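Local coordinates for heme-binding protein A (Haemophilus parasuis 29755, PDB 3TPA) that probably binds glutathione as the solute-binding component of a bacterial transport system, although it is named for heme, at residues L21-T26 with N33-Q38; V44-G49 with T156-F161; G49-E54 with N500-T505; N150-T155 with N416-N421. The protein carries 1 engineered substitution. One frame throughout, in Å; residues are numbered along the deposited sequence.

Contact 1: L21-T26 with N33-Q38; sequences LSPAIT and NASSQQ
The carbonyl oxygen of Ser-22, a residue whose N lies 4.3 Å from Ser-35 OG, is gripped from opposite faces of its plane. The backbone N of Ile-25 reaches Ser-22 O at 3.2 Å, and the hydroxyl of Thr-26 donates to the same oxygen with OG1 at 2.9 Å, standing 56° out of the carbonyl plane. The two bonds tie up the short 3-10 turn at Pro-23 and Ala-24, part of the loop that follows strand 9-14 in this family 5 solute-binding fold. No direct hydrogen bond joins this turn to 33-38; a water does the work. It donates to Thr-26 OG1 and lies 2.6 Å from Ser-35 OG, which sits between its own backbone N and carbonyl carbon (chi1 57°). The same Ser-35 OG lies 3.5 Å from Pro-23 CD, so the proline ring packs beside the bridged hydroxyl. Further round that ring, Pro-23 CB lies 3.8 Å from Ser-36 CB, with Pro-23 CG alongside, while the hydroxyl of Ser-36 is bonded to Asp-160 and to the carbonyl of Phe-32. On the other side of Ser-35 in sequence, Leu-21 CD2 packs on Ala-34 CB at 3.7 Å, and Leu-21 also touches Phe-194 of strand 192-194. Within 33-38, Gln-38 NE2 bonds Thr-505 O and also donates to Asn-33 O at 2.9 Å with a nearly straight N-H...O angle of 164°, the Asn-33 oxygen lying almost in the amide plane.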
loop_
_atom_site.group_PDB
_atom_site.type_symbol
_atom_site.label_atom_id
_atom_site.label_comp_id
_atom_site.label_asym_id
_atom_site.label_seq_id
_atom_site.Cartn_x
_atom_site.Cartn_y
_atom_site.Cartn_z
ATOM N N LEU A 21 4.523 16.230 8.366
ATOM C CA LEU A 21 5.818 16.059 7.696
ATOM C C LEU A 21 6.753 15.112 8.458
ATOM O O LEU A 21 7.978 15.278 8.453
ATOM C CB LEU A 21 6.499 17.411 7.485
ATOM C CG LEU A 21 5.767 18.361 6.531
ATOM C CD1 LEU A 21 6.356 19.743 6.620
ATOM C CD2 LEU A 21 5.796 17.847 5.086
ATOM N N SER A 22 6.161 14.124 9.119
ATOM C CA SER A 22 6.920 13.168 9.920
ATOM C C SER A 22 6.391 11.775 9.639
ATOM O O SER A 22 5.319 11.421 10.122
ATOM C CB SER A 22 6.779 13.487 11.410
ATOM O OG SER A 22 7.350 12.476 12.240
ATOM N N PRO A 23 7.132 10.984 8.841
ATOM C CA PRO A 23 6.656 9.653 8.428
ATOM C C PRO A 23 6.300 8.708 9.559
ATOM O O PRO A 23 5.377 7.928 9.377
ATOM C CB PRO A 23 7.824 9.072 7.599
ATOM C CG PRO A 23 8.954 10.021 7.741
ATOM C CD PRO A 23 8.390 11.349 8.169
ATOM N N ALA A 24 6.994 8.753 10.695
ATOM C CA ALA A 24 6.697 7.809 11.775
ATOM C C ALA A 24 5.243 7.921 12.259
ATOM O O ALA A 24 4.642 6.934 12.697
ATOM C CB ALA A 24 7.662 8.013 12.955
ATOM N N ILE A 25 4.678 9.122 12.182
ATOM C CA ILE A 25 3.354 9.374 12.777
ATOM C C ILE A 25 2.262 9.729 11.776
ATOM O O ILE A 25 1.278 10.370 12.122
ATOM C CB ILE A 25 3.407 10.473 13.867
ATOM C CG1 ILE A 25 3.920 11.787 13.281
ATOM C CG2 ILE A 25 4.310 10.044 15.018
ATOM C CD1 ILE A 25 3.808 12.978 14.227
ATOM N N THR A 26 2.437 9.287 10.542
ATOM C CA THR A 26 1.532 9.634 9.466
ATOM C C THR A 26 0.496 8.554 9.258
ATOM O O THR A 26 0.807 7.367 9.308
ATOM C CB THR A 26 2.296 9.818 8.164
ATOM O OG1 THR A 26 3.103 10.993 8.258
ATOM C CG2 THR A 26 1.334 9.955 6.991
ATOM N N ASN A 33 4.840 11.553 0.530
ATOM C CA ASN A 33 5.438 12.164 -0.645
ATOM C C ASN A 33 6.162 13.473 -0.302
ATOM O O ASN A 33 7.125 13.860 -0.968
ATOM C CB ASN A 33 4.357 12.425 -1.704
ATOM C CG ASN A 33 3.893 11.157 -2.367
ATOM O OD1 ASN A 33 4.684 10.244 -2.568
ATOM N ND2 ASN A 33 2.606 11.083 -2.708
ATOM N N ALA A 34 5.675 14.159 0.727
ATOM C CA ALA A 34 6.258 15.423 1.185
ATOM C C ALA A 34 7.376 15.241 2.211
ATOM O O ALA A 34 8.080 16.190 2.521
ATOM C CB ALA A 34 5.171 16.309 1.775
ATOM N N SER A 35 7.526 14.037 2.766
ATOM C CA SER A 35 8.569 13.815 3.774
ATOM C C SER A 35 9.517 12.648 3.452
ATOM O O SER A 35 10.577 12.838 2.865
ATOM C CB SER A 35 7.946 13.634 5.158
ATOM O OG SER A 35 7.018 12.563 5.167
ATOM N N SER A 36 9.126 11.439 3.825
ATOM C CA SER A 36 9.980 10.269 3.671
ATOM C C SER A 36 10.520 10.125 2.253
ATOM O O SER A 36 11.652 9.677 2.058
ATOM C CB SER A 36 9.215 9.005 4.083
ATOM O OG SER A 36 7.872 9.087 3.622
ATOM N N GLN A 37 9.709 10.497 1.265
ATOM C CA GLN A 37 10.044 10.214 -0.122
ATOM C C GLN A 37 11.138 11.125 -0.643
ATOM O O GLN A 37 11.849 10.747 -1.562
ATOM C CB GLN A 37 8.807 10.260 -1.040
ATOM C CG GLN A 37 7.862 9.059 -0.915
ATOM C CD GLN A 37 8.420 7.771 -1.520
ATOM O OE1 GLN A 37 8.850 7.741 -2.669
ATOM N NE2 GLN A 37 8.394 6.699 -0.744
ATOM N N GLN A 38 11.277 12.316 -0.062
ATOM C CA GLN A 38 12.284 13.272 -0.541
ATOM C C GLN A 38 13.400 13.530 0.474
ATOM O O GLN A 38 14.556 13.744 0.102
ATOM C CB GLN A 38 11.639 14.629 -0.858
ATOM C CG GLN A 38 10.262 14.599 -1.533
ATOM C CD GLN A 38 10.186 13.757 -2.808
ATOM O OE1 GLN A 38 11.164 13.559 -3.523
ATOM N NE2 GLN A 38 8.999 13.263 -3.092
HETATM O O HOH W 1 4.780 12.593 6.581
#

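Contact 2: V44-G49 with T156-F161; sequences VEFKAG and TVAMDF
Val-157 is the first residue of 156-161 to meet strand 44-46: its CG1 comes within 4.2 Å of Val-44 CG2, the two side chains crossing at about a right angle. It belongs to a type I beta turn from Thr-156 to Met-159, closed by Met-159 N on Thr-156 O at 3.0 Å. Ala-158 carries most of the contact. Its CA lies 3.1 Å from Val-44 O in a CA-H...O contact with an angle of 131° at the hydrogen. Its methyl group faces Phe-46, with CB 3.9 Å from the ring centroid and 18° off the normal, a CH-pi contact displaced toward the rim. The same CB touches Val-44 CG2 at 3.9 Å. Ala-158 O accepts from a water at 2.7 Å; that water also takes the N-H of Phe-46 and donates to Glu-45 OE2. Glu-45 has further partners in Asn-41 and Arg-42. The Met-159 side chain starts away from 44-49, and its backbone N lies obliquely to the Phe-46 ring. Strand 44-46 is the outermost of its sheet, paired with strand 53-63, whose Val-53 also touches Ala-158. Chemically, a water bridge from Phe-46 N to Ala-158 O supplies the polar link, beside otherwise apolar and CH...O contacts.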
loop_
_atom_site.group_PDB
_atom_site.type_symbol
_atom_site.label_atom_id
_atom_site.label_comp_id
_atom_site.label_asym_id
_atom_site.label_seq_id
_atom_site.Cartn_x
_atom_site.Cartn_y
_atom_site.Cartn_z
ATOM N N VAL A 44 16.911 -0.324 4.155
ATOM C CA VAL A 44 16.914 -0.785 2.762
ATOM C C VAL A 44 15.770 -0.093 2.019
ATOM O O VAL A 44 14.787 0.317 2.641
ATOM C CB VAL A 44 16.770 -2.322 2.660
ATOM C CG1 VAL A 44 17.841 -3.013 3.500
ATOM C CG2 VAL A 44 15.358 -2.770 3.109
ATOM N N GLU A 45 15.895 0.058 0.701
ATOM C CA GLU A 45 14.914 0.810 -0.081
ATOM C C GLU A 45 14.370 -0.062 -1.202
ATOM O O GLU A 45 15.073 -0.929 -1.690
ATOM C CB GLU A 45 15.585 2.026 -0.728
ATOM C CG GLU A 45 16.453 2.856 0.205
ATOM C CD GLU A 45 15.650 3.851 0.993
ATOM O OE1 GLU A 45 16.243 4.815 1.523
ATOM O OE2 GLU A 45 14.417 3.672 1.073
ATOM N N PHE A 46 13.137 0.182 -1.641
ATOM C CA PHE A 46 12.596 -0.578 -2.774
ATOM C C PHE A 46 13.311 -0.170 -4.070
ATOM O O PHE A 46 13.484 1.012 -4.335
ATOM C CB PHE A 46 11.093 -0.328 -2.932
ATOM C CG PHE A 46 10.252 -0.891 -1.810
ATOM C CD1 PHE A 46 10.002 -2.245 -1.729
ATOM C CD2 PHE A 46 9.688 -0.054 -0.862
ATOM C CE1 PHE A 46 9.228 -2.756 -0.710
ATOM C CE2 PHE A 46 8.909 -0.556 0.157
ATOM C CZ PHE A 46 8.674 -1.915 0.231
ATOM N N LYS A 47 13.741 -1.137 -4.870
ATOM C CA LYS A 47 14.272 -0.818 -6.194
ATOM C C LYS A 47 13.181 -0.062 -6.941
ATOM O O LYS A 47 12.000 -0.330 -6.729
ATOM C CB LYS A 47 14.659 -2.091 -6.962
ATOM C CG LYS A 47 15.910 -2.793 -6.430
ATOM C CD LYS A 47 16.273 -4.022 -7.263
ATOM C CE LYS A 47 17.649 -4.569 -6.895
ATOM N NZ LYS A 47 18.761 -3.647 -7.286
ATOM N N ALA A 48 13.570 0.894 -7.789
ATOM C CA ALA A 48 12.603 1.716 -8.525
ATOM C C ALA A 48 11.597 0.868 -9.301
ATOM O O ALA A 48 11.972 -0.032 -10.047
ATOM C CB ALA A 48 13.322 2.677 -9.466
ATOM N N GLY A 49 10.315 1.147 -9.096
ATOM C CA GLY A 49 9.252 0.451 -9.806
ATOM C C GLY A 49 9.010 -0.977 -9.351
ATOM O O GLY A 49 8.201 -1.692 -9.932
ATOM N N THR A 156 9.077 -4.659 4.972
ATOM C CA THR A 156 8.553 -3.701 5.940
ATOM C C THR A 156 9.597 -2.635 6.303
ATOM O O THR A 156 9.268 -1.459 6.463
ATOM C CB THR A 156 8.014 -4.411 7.200
ATOM O OG1 THR A 156 6.952 -5.288 6.806
ATOM C CG2 THR A 156 7.487 -3.390 8.227
ATOM N N VAL A 157 10.855 -3.049 6.408
ATOM C CA VAL A 157 11.963 -2.159 6.776
ATOM C C VAL A 157 12.186 -1.032 5.756
ATOM O O VAL A 157 12.754 0.019 6.089
ATOM C CB VAL A 157 13.271 -2.962 6.953
ATOM C CG1 VAL A 157 14.474 -2.046 7.111
ATOM C CG2 VAL A 157 13.147 -3.883 8.150
ATOM N N ALA A 158 11.734 -1.261 4.524
ATOM C CA ALA A 158 11.852 -0.285 3.436
ATOM C C ALA A 158 10.664 0.684 3.366
ATOM O O ALA A 158 10.635 1.607 2.544
ATOM C CB ALA A 158 12.005 -1.019 2.096
ATOM N N MET A 159 9.682 0.481 4.236
ATOM C CA MET A 159 8.498 1.327 4.202
ATOM C C MET A 159 8.780 2.683 4.823
ATOM O O MET A 159 9.657 2.825 5.686
ATOM C CB MET A 159 7.317 0.614 4.889
ATOM C CG MET A 159 6.852 -0.648 4.159
ATOM S SD MET A 159 5.518 -1.504 5.044
ATOM C CE MET A 159 4.243 -0.249 5.039
ATOM N N ASP A 160 8.035 3.680 4.365
ATOM C CA ASP A 160 8.228 5.078 4.762
ATOM C C ASP A 160 8.240 5.354 6.256
ATOM O O ASP A 160 9.023 6.196 6.718
ATOM C CB ASP A 160 7.183 5.957 4.090
ATOM C CG ASP A 160 7.259 5.880 2.597
ATOM O OD1 ASP A 160 6.956 4.807 2.052
ATOM O OD2 ASP A 160 7.627 6.880 1.970
ATOM N N PHE A 161 7.377 4.666 7.007
ATOM C CA PHE A 161 7.269 4.887 8.452
ATOM C C PHE A 161 8.557 4.532 9.209
ATOM O O PHE A 161 8.775 4.965 10.348
ATOM C CB PHE A 161 6.062 4.119 9.042
ATOM C CG PHE A 161 6.288 2.622 9.268
ATOM C CD1 PHE A 161 6.480 2.118 10.554
ATOM C CD2 PHE A 161 6.232 1.725 8.213
ATOM C CE1 PHE A 161 6.632 0.768 10.774
ATOM C CE2 PHE A 161 6.394 0.349 8.424
ATOM C CZ PHE A 161 6.593 -0.130 9.701
HETATM O O HOH W 2 12.060 2.353 0.357
#

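Contact 3: G49-E54 with N500-T505; sequences GKIEVE and NPFGYT
Ile-51 CG1 and Phe-502 CG each stand anti to their own carbonyl carbon, beside the backbone N (chi1 -64° and -57°), and the two side chains cross at about a right angle. The isoleucine CG1 then lies 4.1 Å from Phe-502 CZ, with CG2 at 4.2 Å from the same atom, so the far corner of the ring rests against both branches. Pro-501 makes the other main contacts. Its CB is 4.1 Å from Ile-51 CG1, the two side chains running past each other in opposite directions. Its CG sits 3.4 Å from Gly-49 O, and its CD packs on Gly-49 C at 3.6 Å. Gly-49 O is also hydrogen-bonded to Arg-266, and Leu-269 of the same strand, 261-276, touches Ile-51, Pro-501 and Phe-502. The ring of Phe-502 further meets that of Phe-46. No hydrogen bond crosses between 49-54 and 500-505; the join is van der Waals packing, partly of the proline ring on backbone carbonyls. What shapes the second partner is local: Gly-503 N bonds Asn-500 O at 2.8 Å, and Phe-502 N donates to Asn-500 OD1 at 2.7 Å with an angle of 156°, an Asx turn superposed on a type I beta turn.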
loop_
_atom_site.group_PDB
_atom_site.type_symbol
_atom_site.label_atom_id
_atom_site.label_comp_id
_atom_site.label_asym_id
_atom_site.label_seq_id
_atom_site.Cartn_x
_atom_site.Cartn_y
_atom_site.Cartn_z
ATOM N N GLY A 49 10.315 1.147 -9.096
ATOM C CA GLY A 49 9.252 0.451 -9.806
ATOM C C GLY A 49 9.010 -0.977 -9.351
ATOM O O GLY A 49 8.201 -1.692 -9.932
ATOM N N LYS A 50 9.699 -1.394 -8.295
ATOM C CA LYS A 50 9.683 -2.791 -7.892
ATOM C C LYS A 50 9.317 -2.967 -6.413
ATOM O O LYS A 50 9.324 -2.012 -5.646
ATOM C CB LYS A 50 11.040 -3.436 -8.168
ATOM C CG LYS A 50 11.379 -3.626 -9.641
ATOM C CD LYS A 50 12.495 -4.667 -9.774
ATOM C CE LYS A 50 13.337 -4.474 -11.032
ATOM N NZ LYS A 50 14.627 -5.239 -10.963
ATOM N N ILE A 51 9.002 -4.195 -6.021
ATOM C CA ILE A 51 8.694 -4.489 -4.625
ATOM C C ILE A 51 9.902 -5.121 -3.909
ATOM O O ILE A 51 9.924 -5.243 -2.686
ATOM C CB ILE A 51 7.423 -5.373 -4.504
ATOM C CG1 ILE A 51 6.205 -4.611 -5.034
ATOM C CG2 ILE A 51 7.178 -5.784 -3.065
ATOM C CD1 ILE A 51 4.971 -5.484 -5.208
ATOM N N GLU A 52 10.920 -5.496 -4.669
ATOM C CA GLU A 52 12.149 -5.994 -4.066
ATOM C C GLU A 52 13.043 -4.852 -3.544
ATOM O O GLU A 52 13.018 -3.719 -4.074
ATOM C CB GLU A 52 12.910 -6.882 -5.048
ATOM C CG GLU A 52 13.382 -6.213 -6.309
ATOM C CD GLU A 52 14.179 -7.166 -7.193
ATOM O OE1 GLU A 52 15.365 -6.881 -7.473
ATOM O OE2 GLU A 52 13.621 -8.206 -7.599
ATOM N N VAL A 53 13.817 -5.153 -2.501
ATOM C CA VAL A 53 14.615 -4.133 -1.821
ATOM C C VAL A 53 16.083 -4.170 -2.263
ATOM O O VAL A 53 16.542 -5.160 -2.817
ATOM C CB VAL A 53 14.506 -4.257 -0.268
ATOM C CG1 VAL A 53 13.038 -4.162 0.178
ATOM C CG2 VAL A 53 15.122 -5.558 0.235
ATOM N N GLU A 54 16.804 -3.081 -2.017
ATOM C CA GLU A 54 18.241 -3.015 -2.273
ATOM C C GLU A 54 18.834 -2.225 -1.114
ATOM O O GLU A 54 18.080 -1.658 -0.339
ATOM C CB GLU A 54 18.532 -2.310 -3.609
ATOM C CG GLU A 54 18.135 -0.842 -3.617
ATOM C CD GLU A 54 18.228 -0.217 -4.997
ATOM O OE1 GLU A 54 18.813 -0.841 -5.905
ATOM O OE2 GLU A 54 17.713 0.897 -5.178
ATOM N N ASN A 500 5.965 4.114 -8.881
ATOM C CA ASN A 500 6.215 3.282 -7.715
ATOM C C ASN A 500 4.980 2.409 -7.463
ATOM O O ASN A 500 3.869 2.916 -7.425
ATOM C CB ASN A 500 6.521 4.198 -6.520
ATOM C CG ASN A 500 6.673 3.448 -5.204
ATOM O OD1 ASN A 500 6.074 2.394 -4.994
ATOM N ND2 ASN A 500 7.471 4.006 -4.304
ATOM N N PRO A 501 5.169 1.088 -7.286
ATOM C CA PRO A 501 4.029 0.174 -7.096
ATOM C C PRO A 501 3.115 0.596 -5.938
ATOM O O PRO A 501 1.905 0.366 -5.965
ATOM C CB PRO A 501 4.701 -1.167 -6.768
ATOM C CG PRO A 501 6.083 -1.060 -7.292
ATOM C CD PRO A 501 6.460 0.397 -7.140
ATOM N N PHE A 502 3.694 1.229 -4.927
ATOM C CA PHE A 502 2.925 1.655 -3.751
ATOM C C PHE A 502 2.203 2.979 -3.961
ATOM O O PHE A 502 1.389 3.386 -3.138
ATOM C CB PHE A 502 3.829 1.696 -2.520
ATOM C CG PHE A 502 4.494 0.381 -2.245
ATOM C CD1 PHE A 502 3.779 -0.655 -1.673
ATOM C CD2 PHE A 502 5.816 0.167 -2.595
ATOM C CE1 PHE A 502 4.375 -1.892 -1.425
ATOM C CE2 PHE A 502 6.433 -1.059 -2.350
ATOM C CZ PHE A 502 5.705 -2.104 -1.775
ATOM N N GLY A 503 2.487 3.625 -5.086
ATOM C CA GLY A 503 1.823 4.866 -5.467
ATOM C C GLY A 503 2.596 6.136 -5.134
ATOM O O GLY A 503 2.176 7.237 -5.504
ATOM N N TYR A 504 3.730 6.013 -4.449
ATOM C CA TYR A 504 4.446 7.227 -4.029
ATOM C C TYR A 504 5.195 7.876 -5.171
ATOM O O TYR A 504 5.445 7.242 -6.197
ATOM C CB TYR A 504 5.389 6.928 -2.861
ATOM C CG TYR A 504 4.638 6.297 -1.721
ATOM C CD1 TYR A 504 3.593 6.974 -1.100
ATOM C CD2 TYR A 504 4.948 5.002 -1.286
ATOM C CE1 TYR A 504 2.879 6.385 -0.067
ATOM C CE2 TYR A 504 4.246 4.410 -0.251
ATOM C CZ TYR A 504 3.218 5.100 0.352
ATOM O OH TYR A 504 2.533 4.493 1.374
ATOM N N THR A 505 5.577 9.137 -4.984
ATOM C CA THR A 505 6.302 9.881 -6.018
ATOM C C THR A 505 7.677 10.348 -5.500
ATOM O O THR A 505 7.769 11.289 -4.708
ATOM C CB THR A 505 5.513 11.132 -6.463
ATOM O OG1 THR A 505 5.222 11.928 -5.312
ATOM C CG2 THR A 505 4.185 10.760 -7.139
#

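Contact 4: N150-T155 with N416-N421; sequences NTPFIT and NGDPDN
Pro-152 can be followed from CB outward against the segment 416-421, which leads into helix 420-427. Its CB lies 3.9 Å from Asn-416 ND2 and also faces the carboxylate carbon of Asp-418. The CG at the tip meets Asp-418 OD1 at 3.8 Å and the CB of Asp-420 at 3.9 Å, the proline crossing the Asp-418 side chain at about a right angle. Both Asp-418 oxygens and Asn-416 OD1 have partners. Asp-418 OD1 accepts from Asp-420 N at 2.8 Å, a capping bond in the turn leading into the helix, and OD2 makes a salt bridge with Arg-461. That arginine and the nearby helix start would both be expected to favour an ionised carboxylate. Asn-416 OD1 takes the N-H of Asp-418 at 3.0 Å and 169°, an Asx turn. Water completes the join. Thr-155 OG1 donates to Pro-152 O at 2.7 Å, on a lone pair, and accepts from two waters, one linked to Asn-416 O and the other to Asp-418 OD2. At the other end a third water connects Asn-150 ND2 with Asp-420 OD2, 2.6 Å from the latter. Helix 458-475 touches the contact through Arg-461, on Pro-152, and Tyr-465, on Asp-420, while Thr-155 at the end of 150-155 rests on Val-53 of strand 53-63.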
loop_
_atom_site.group_PDB
_atom_site.type_symbol
_atom_site.label_atom_id
_atom_site.label_comp_id
_atom_site.label_asym_id
_atom_site.label_seq_id
_atom_site.Cartn_x
_atom_site.Cartn_y
_atom_site.Cartn_z
ATOM N N ASN A 150 9.629 -14.145 9.825
ATOM C CA ASN A 150 8.692 -13.417 9.011
ATOM C C ASN A 150 9.409 -12.837 7.806
ATOM O O ASN A 150 9.967 -11.752 7.882
ATOM C CB ASN A 150 8.053 -12.285 9.813
ATOM C CG ASN A 150 7.030 -11.530 9.015
ATOM O OD1 ASN A 150 7.339 -10.522 8.382
ATOM N ND2 ASN A 150 5.797 -12.014 9.034
ATOM N N THR A 151 9.398 -13.562 6.697
ATOM C CA THR A 151 10.124 -13.118 5.511
ATOM C C THR A 151 9.767 -11.701 5.002
ATOM O O THR A 151 10.645 -10.958 4.553
ATOM C CB THR A 151 9.992 -14.138 4.386
ATOM O OG1 THR A 151 10.432 -15.406 4.881
ATOM C CG2 THR A 151 10.837 -13.729 3.183
ATOM N N PRO A 152 8.486 -11.325 5.065
ATOM C CA PRO A 152 8.094 -9.986 4.586
ATOM C C PRO A 152 8.719 -8.839 5.381
ATOM O O PRO A 152 8.717 -7.699 4.928
ATOM C CB PRO A 152 6.579 -9.984 4.789
ATOM C CG PRO A 152 6.193 -11.416 4.669
ATOM C CD PRO A 152 7.310 -12.156 5.371
ATOM N N PHE A 153 9.242 -9.138 6.562
ATOM C CA PHE A 153 9.852 -8.110 7.391
ATOM C C PHE A 153 10.894 -7.262 6.660
ATOM O O PHE A 153 10.957 -6.055 6.861
ATOM C CB PHE A 153 10.472 -8.718 8.656
ATOM C CG PHE A 153 11.063 -7.682 9.572
ATOM C CD1 PHE A 153 10.238 -6.788 10.240
ATOM C CD2 PHE A 153 12.441 -7.566 9.729
ATOM C CE1 PHE A 153 10.777 -5.806 11.067
ATOM C CE2 PHE A 153 12.984 -6.589 10.555
ATOM C CZ PHE A 153 12.151 -5.709 11.225
ATOM N N ILE A 154 11.723 -7.885 5.829
ATOM C CA ILE A 154 12.717 -7.114 5.060
ATOM C C ILE A 154 12.062 -6.005 4.206
ATOM O O ILE A 154 12.579 -4.882 4.101
ATOM C CB ILE A 154 13.656 -8.023 4.199
ATOM C CG1 ILE A 154 14.910 -7.241 3.778
ATOM C CG2 ILE A 154 12.938 -8.610 2.961
ATOM C CD1 ILE A 154 15.640 -6.584 4.933
ATOM N N THR A 155 10.905 -6.291 3.618
ATOM C CA THR A 155 10.196 -5.242 2.876
ATOM C C THR A 155 9.535 -4.222 3.802
ATOM O O THR A 155 9.460 -3.043 3.479
ATOM C CB THR A 155 9.196 -5.794 1.839
ATOM O OG1 THR A 155 8.302 -6.696 2.469
ATOM C CG2 THR A 155 9.928 -6.548 0.736
ATOM N N ASN A 416 2.729 -3.558 1.962
ATOM C CA ASN A 416 4.111 -3.937 1.644
ATOM C C ASN A 416 4.234 -4.711 0.336
ATOM O O ASN A 416 5.333 -5.024 -0.121
ATOM C CB ASN A 416 4.813 -4.688 2.816
ATOM C CG ASN A 416 4.245 -6.071 3.093
ATOM O OD1 ASN A 416 3.438 -6.595 2.340
ATOM N ND2 ASN A 416 4.687 -6.673 4.198
ATOM N N GLY A 417 3.091 -5.014 -0.269
ATOM C CA GLY A 417 3.047 -5.695 -1.549
ATOM C C GLY A 417 3.485 -7.149 -1.574
ATOM O O GLY A 417 3.682 -7.702 -2.650
ATOM N N ASP A 418 3.641 -7.783 -0.415
ATOM C CA ASP A 418 3.998 -9.212 -0.380
ATOM C C ASP A 418 2.744 -10.086 -0.469
ATOM O O ASP A 418 1.699 -9.709 0.066
ATOM C CB ASP A 418 4.736 -9.539 0.925
ATOM C CG ASP A 418 5.396 -10.896 0.892
ATOM O OD1 ASP A 418 4.728 -11.894 1.210
ATOM O OD2 ASP A 418 6.585 -10.972 0.535
ATOM N N PRO A 419 2.836 -11.252 -1.129
ATOM C CA PRO A 419 1.668 -12.147 -1.187
ATOM C C PRO A 419 1.120 -12.493 0.193
ATOM O O PRO A 419 -0.087 -12.651 0.340
ATOM C CB PRO A 419 2.207 -13.411 -1.889
ATOM C CG PRO A 419 3.715 -13.305 -1.797
ATOM C CD PRO A 419 3.996 -11.822 -1.829
ATOM N N ASP A 420 1.992 -12.595 1.191
ATOM C CA ASP A 420 1.561 -12.832 2.574
ATOM C C ASP A 420 0.607 -11.749 3.061
ATOM O O ASP A 420 -0.311 -12.014 3.823
ATOM C CB ASP A 420 2.757 -12.905 3.531
ATOM C CG ASP A 420 2.323 -12.996 5.002
ATOM O OD1 ASP A 420 2.056 -14.111 5.477
ATOM O OD2 ASP A 420 2.224 -11.946 5.677
ATOM N N ASN A 421 0.827 -10.524 2.610
ATOM C CA ASN A 421 0.040 -9.378 3.072
ATOM C C ASN A 421 -1.228 -9.175 2.235
ATOM O O ASN A 421 -1.914 -8.176 2.384
ATOM C CB ASN A 421 0.923 -8.113 3.087
ATOM C CG ASN A 421 0.203 -6.884 3.595
ATOM O OD1 ASN A 421 0.089 -5.886 2.888
ATOM N ND2 ASN A 421 -0.264 -6.940 4.837
HETATM O O HOH W 3 2.937 -11.556 8.187
HETATM O O HOH W 4 6.746 -7.201 -0.079
HETATM O O HOH W 5 8.982 -9.516 1.582
#

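Following the chain from the N terminus, contact 1 closes first, around six intervening residues, and stands in series with the others. Contact 2 then joins strand 44-46 to the turn after helix 153-156, and contact 3 ties the next link of the same hairpin to the C-terminal loop 500-505; the two cross and share Gly-49. Contact 4 crosses contact 2 but falls wholly within the span of contact 3, bringing helix 153-156 to the start of helix 420-427. Side-chain and backbone atoms link the set: Asp-160 of contact 2 holds Ser-36 and Gln-37 of contact 1, the backbone N and O of Thr-505 bond Asn-33 and Gln-38, and the Phe-502 ring packs on the Asn-416 backbone.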